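16S rRNA methylase (Escherichia coli, PDB 3P2E) methylates the N1 position of adenine 1408 in 16S rRNA of assembled 30S subunits, using S-adenosyl-L-methionine, and so confers resistance to many aminoglycosides. Local coordinates at the S-adenosyl-L-homocysteine site. Sequence-based numbering; all coordinates share one arbitrary frame.

The S-adenosyl-L-homocysteine site. Residues 31-34, 38, 55-57, 86-88, 104-105, 107, 109-110, 113, 195, 197. With SAH (S-adenosyl-L-homocysteine), chain B.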
# COMPACT_ATOMS: atom_id res chain seq x y z
N LEU A 31 0.18 1.18 -1.70
CA LEU A 31 0.95 2.24 -2.37
C LEU A 31 2.35 2.36 -1.77
O LEU A 31 2.50 2.43 -0.55
CB LEU A 31 0.19 3.57 -2.23
CG LEU A 31 0.84 4.83 -2.80
CD1 LEU A 31 1.16 4.65 -4.28
CD2 LEU A 31 -0.10 6.00 -2.58
N GLY A 32 3.36 2.41 -2.64
CA GLY A 32 4.74 2.46 -2.18
C GLY A 32 5.05 1.09 -1.61
O GLY A 32 5.69 0.95 -0.57
N THR A 33 4.61 0.06 -2.33
CA THR A 33 4.75 -1.33 -1.90
C THR A 33 6.17 -1.86 -1.68
O THR A 33 6.36 -2.84 -0.96
CB THR A 33 3.99 -2.26 -2.87
OG1 THR A 33 3.63 -3.47 -2.19
CG2 THR A 33 4.84 -2.59 -4.10
N GLY A 34 7.16 -1.23 -2.30
CA GLY A 34 8.52 -1.69 -2.10
C GLY A 34 8.89 -2.96 -2.84
O GLY A 34 8.62 -3.09 -4.04
N ASN A 38 5.62 -7.84 1.30
CA ASN A 38 4.50 -7.65 2.20
C ASN A 38 3.20 -8.03 1.51
O ASN A 38 2.35 -8.71 2.09
CB ASN A 38 4.40 -6.19 2.67
CG ASN A 38 5.54 -5.80 3.60
OD1 ASN A 38 6.12 -6.65 4.28
ND2 ASN A 38 5.85 -4.50 3.63
N ASP A 55 4.49 0.92 -7.07
CA ASP A 55 5.79 1.50 -6.73
C ASP A 55 6.46 1.99 -8.01
O ASP A 55 6.40 1.33 -9.04
CB ASP A 55 6.70 0.49 -6.04
CG ASP A 55 7.75 1.17 -5.17
OD1 ASP A 55 7.64 1.06 -3.94
OD2 ASP A 55 8.67 1.82 -5.72
N PRO A 56 7.11 3.16 -7.96
CA PRO A 56 7.79 3.70 -9.13
C PRO A 56 9.12 3.02 -9.44
O PRO A 56 9.67 3.19 -10.52
CB PRO A 56 7.96 5.18 -8.78
CG PRO A 56 8.12 5.15 -7.29
CD PRO A 56 7.05 4.16 -6.87
N VAL A 57 9.62 2.24 -8.48
CA VAL A 57 10.89 1.53 -8.67
C VAL A 57 10.63 0.08 -9.07
O VAL A 57 10.41 -0.78 -8.22
CB VAL A 57 11.74 1.57 -7.38
CG1 VAL A 57 13.03 0.78 -7.57
CG2 VAL A 57 12.04 3.02 -7.00
N ALA A 86 3.70 6.34 -9.53
CA ALA A 86 3.99 7.11 -8.32
C ALA A 86 2.71 7.78 -7.83
O ALA A 86 1.76 7.95 -8.59
CB ALA A 86 5.05 8.15 -8.62
N ALA A 87 2.71 8.18 -6.56
CA ALA A 87 1.54 8.82 -5.98
C ALA A 87 1.14 10.11 -6.70
O ALA A 87 -0.04 10.48 -6.70
CB ALA A 87 1.79 9.12 -4.50
N GLU A 88 2.12 10.78 -7.31
CA GLU A 88 1.85 12.02 -8.03
C GLU A 88 1.23 11.79 -9.41
O GLU A 88 0.67 12.72 -10.00
CB GLU A 88 3.15 12.83 -8.20
CG GLU A 88 3.84 13.18 -6.90
CD GLU A 88 4.96 12.22 -6.56
OE1 GLU A 88 4.78 11.00 -6.74
OE2 GLU A 88 6.02 12.68 -6.09
N LEU A 104 2.51 1.59 3.90
CA LEU A 104 3.28 1.04 5.01
C LEU A 104 4.74 1.44 5.02
O LEU A 104 5.44 1.29 4.02
CB LEU A 104 3.19 -0.49 4.97
CG LEU A 104 1.79 -1.08 4.78
CD1 LEU A 104 1.91 -2.57 4.54
CD2 LEU A 104 0.93 -0.78 5.99
N PHE A 105 5.19 1.93 6.17
CA PHE A 105 6.59 2.33 6.37
C PHE A 105 7.13 3.12 5.18
O PHE A 105 8.20 2.81 4.64
CB PHE A 105 7.44 1.08 6.59
CG PHE A 105 6.80 0.10 7.54
CD1 PHE A 105 6.69 0.39 8.89
CD2 PHE A 105 6.27 -1.09 7.06
CE1 PHE A 105 6.05 -0.50 9.77
CE2 PHE A 105 5.63 -1.99 7.91
CZ PHE A 105 5.52 -1.69 9.27
N TRP A 107 8.85 6.09 2.84
CA TRP A 107 10.11 6.81 2.95
C TRP A 107 10.15 7.79 1.79
O TRP A 107 9.36 7.68 0.85
CB TRP A 107 11.28 5.83 2.87
CG TRP A 107 12.47 6.21 3.70
CD1 TRP A 107 12.51 6.36 5.06
CD2 TRP A 107 13.80 6.44 3.23
NE1 TRP A 107 13.79 6.66 5.46
CE2 TRP A 107 14.60 6.72 4.36
CE3 TRP A 107 14.40 6.44 1.96
CZ2 TRP A 107 15.97 6.99 4.26
CZ3 TRP A 107 15.76 6.71 1.87
CH2 TRP A 107 16.53 6.98 3.01
N THR A 109 9.57 10.97 -0.60
CA THR A 109 8.45 11.87 -0.81
C THR A 109 7.12 11.32 -0.30
O THR A 109 6.29 12.07 0.20
CB THR A 109 8.30 12.27 -2.31
OG1 THR A 109 8.07 11.10 -3.10
CG2 THR A 109 9.58 12.94 -2.79
N LEU A 110 6.91 10.01 -0.41
CA LEU A 110 5.65 9.42 0.04
C LEU A 110 5.46 9.63 1.54
O LEU A 110 4.35 9.91 2.00
CB LEU A 110 5.59 7.92 -0.29
CG LEU A 110 4.26 7.23 0.00
CD1 LEU A 110 3.12 7.97 -0.68
CD2 LEU A 110 4.32 5.78 -0.48
N TYR A 113 4.24 13.14 2.08
CA TYR A 113 2.85 13.35 1.66
C TYR A 113 1.89 12.88 2.74
O TYR A 113 0.80 13.44 2.90
CB TYR A 113 2.55 12.59 0.36
CG TYR A 113 3.35 13.06 -0.84
CD1 TYR A 113 3.81 14.37 -0.92
CD2 TYR A 113 3.63 12.19 -1.89
CE1 TYR A 113 4.54 14.81 -2.03
CE2 TYR A 113 4.35 12.62 -3.00
CZ TYR A 113 4.80 13.92 -3.06
OH TYR A 113 5.52 14.35 -4.16
N SER A 195 8.94 -7.68 4.19
CA SER A 195 9.87 -6.90 3.38
C SER A 195 11.19 -6.74 4.13
O SER A 195 11.22 -6.73 5.36
CB SER A 195 9.29 -5.52 3.02
OG SER A 195 9.50 -4.56 4.04
N TRP A 197 13.01 -4.20 4.31
CA TRP A 197 12.95 -2.90 4.97
C TRP A 197 12.22 -3.01 6.31
O TRP A 197 12.69 -2.51 7.33
CB TRP A 197 12.23 -1.91 4.04
CG TRP A 197 11.84 -0.56 4.61
CD1 TRP A 197 10.58 -0.03 4.65
CD2 TRP A 197 12.72 0.47 5.09
NE1 TRP A 197 10.62 1.26 5.11
CE2 TRP A 197 11.92 1.60 5.39
CE3 TRP A 197 14.10 0.55 5.29
CZ2 TRP A 197 12.46 2.79 5.88
CZ3 TRP A 197 14.64 1.74 5.78
CH2 TRP A 197 13.82 2.85 6.07
N SAH B . 5.93 -0.46 1.88
CA SAH B . 7.26 -0.78 1.79
CB SAH B . 8.10 0.50 1.82
CG SAH B . 9.51 0.44 1.30
SD SAH B . 10.46 1.92 1.34
C SAH B . 7.62 -1.85 2.91
O SAH B . 8.51 -2.46 2.48
OXT SAH B . 7.10 -1.95 3.92
C5' SAH B . 9.54 3.32 0.68
C4' SAH B . 8.96 2.91 -0.75
O4' SAH B . 8.14 4.03 -1.07
C3' SAH B . 10.00 2.76 -1.84
O3' SAH B . 9.90 1.44 -2.48
C2' SAH B . 9.73 3.97 -2.80
O2' SAH B . 9.99 3.76 -4.17
C1' SAH B . 8.25 4.29 -2.51
N9 SAH B . 7.86 5.73 -2.79
C8 SAH B . 8.54 6.88 -2.39
N7 SAH B . 7.98 7.99 -2.84
C5 SAH B . 6.86 7.48 -3.58
C6 SAH B . 5.89 8.26 -4.30
N6 SAH B . 5.94 9.61 -4.35
N1 SAH B . 4.92 7.50 -4.93
C2 SAH B . 4.87 6.11 -4.87
N3 SAH B . 5.82 5.36 -4.17
C4 SAH B . 6.78 6.14 -3.56
O HOH W 1 4.65 -2.95 1.29
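In the cofactor pocket of NpmA, a Rossmann-like methyltransferase, the product S-adenosyl-L-homocysteine (SAH) is buried over most of its surface and read group by group. Recognition of the ribose hydroxyls centres on Asp55, whose carboxylate faces the ribose diol with both oxygens: OD1 accepts from SAH O3' (2.7 Å) and OD2 from SAH O2' (2.8 Å), each through its syn lone pair. CG lies anti to the backbone N (chi1 -155°), and the backbone N of Val57, on the anti lone pair of OD2, and that of Gly34, above the carboxylate plane at OD1, fix its rotation.

Backbone hydrogen bonds hold both ends of the ligand. The amino N donates to the carbonyl oxygens of Gly32 and Leu104, each in its carbonyl plane, and meets a water shared with Thr33 O and Asn38 ND2. Ala87 N reaches SAH N1, on the adenine, at 2.8 Å in a nearly straight bond (171° at H).

Side-chain hydrogen bonds complete the reading of adenine. SAH N6, the adenine amino group, donates to Thr109 OG1 (2.9 Å) and to Glu88 OE1 (3.0 Å), the latter from above the carboxylate plane; Tyr113 OH steadies the other oxygen, Glu88 OE2, at 2.6 Å. At the opposite end, Ser195 OG binds the carboxylate oxygen SAH O at 2.8 Å.

Apolar contacts sandwich the base: Leu110 CB lies over one face, 3.6 Å from the centroid of its five-membered ring, and Pro56 CD touches C2 from the opposite face. Trp197, its NE1 tied to Phe105 O, presents a face to the thioether sulfur SD, near the rim. The site thus grips the adenosyl and amino-acid ends, and probably positions the sulfur from which S-adenosyl-L-methionine gives its methyl group to A1408.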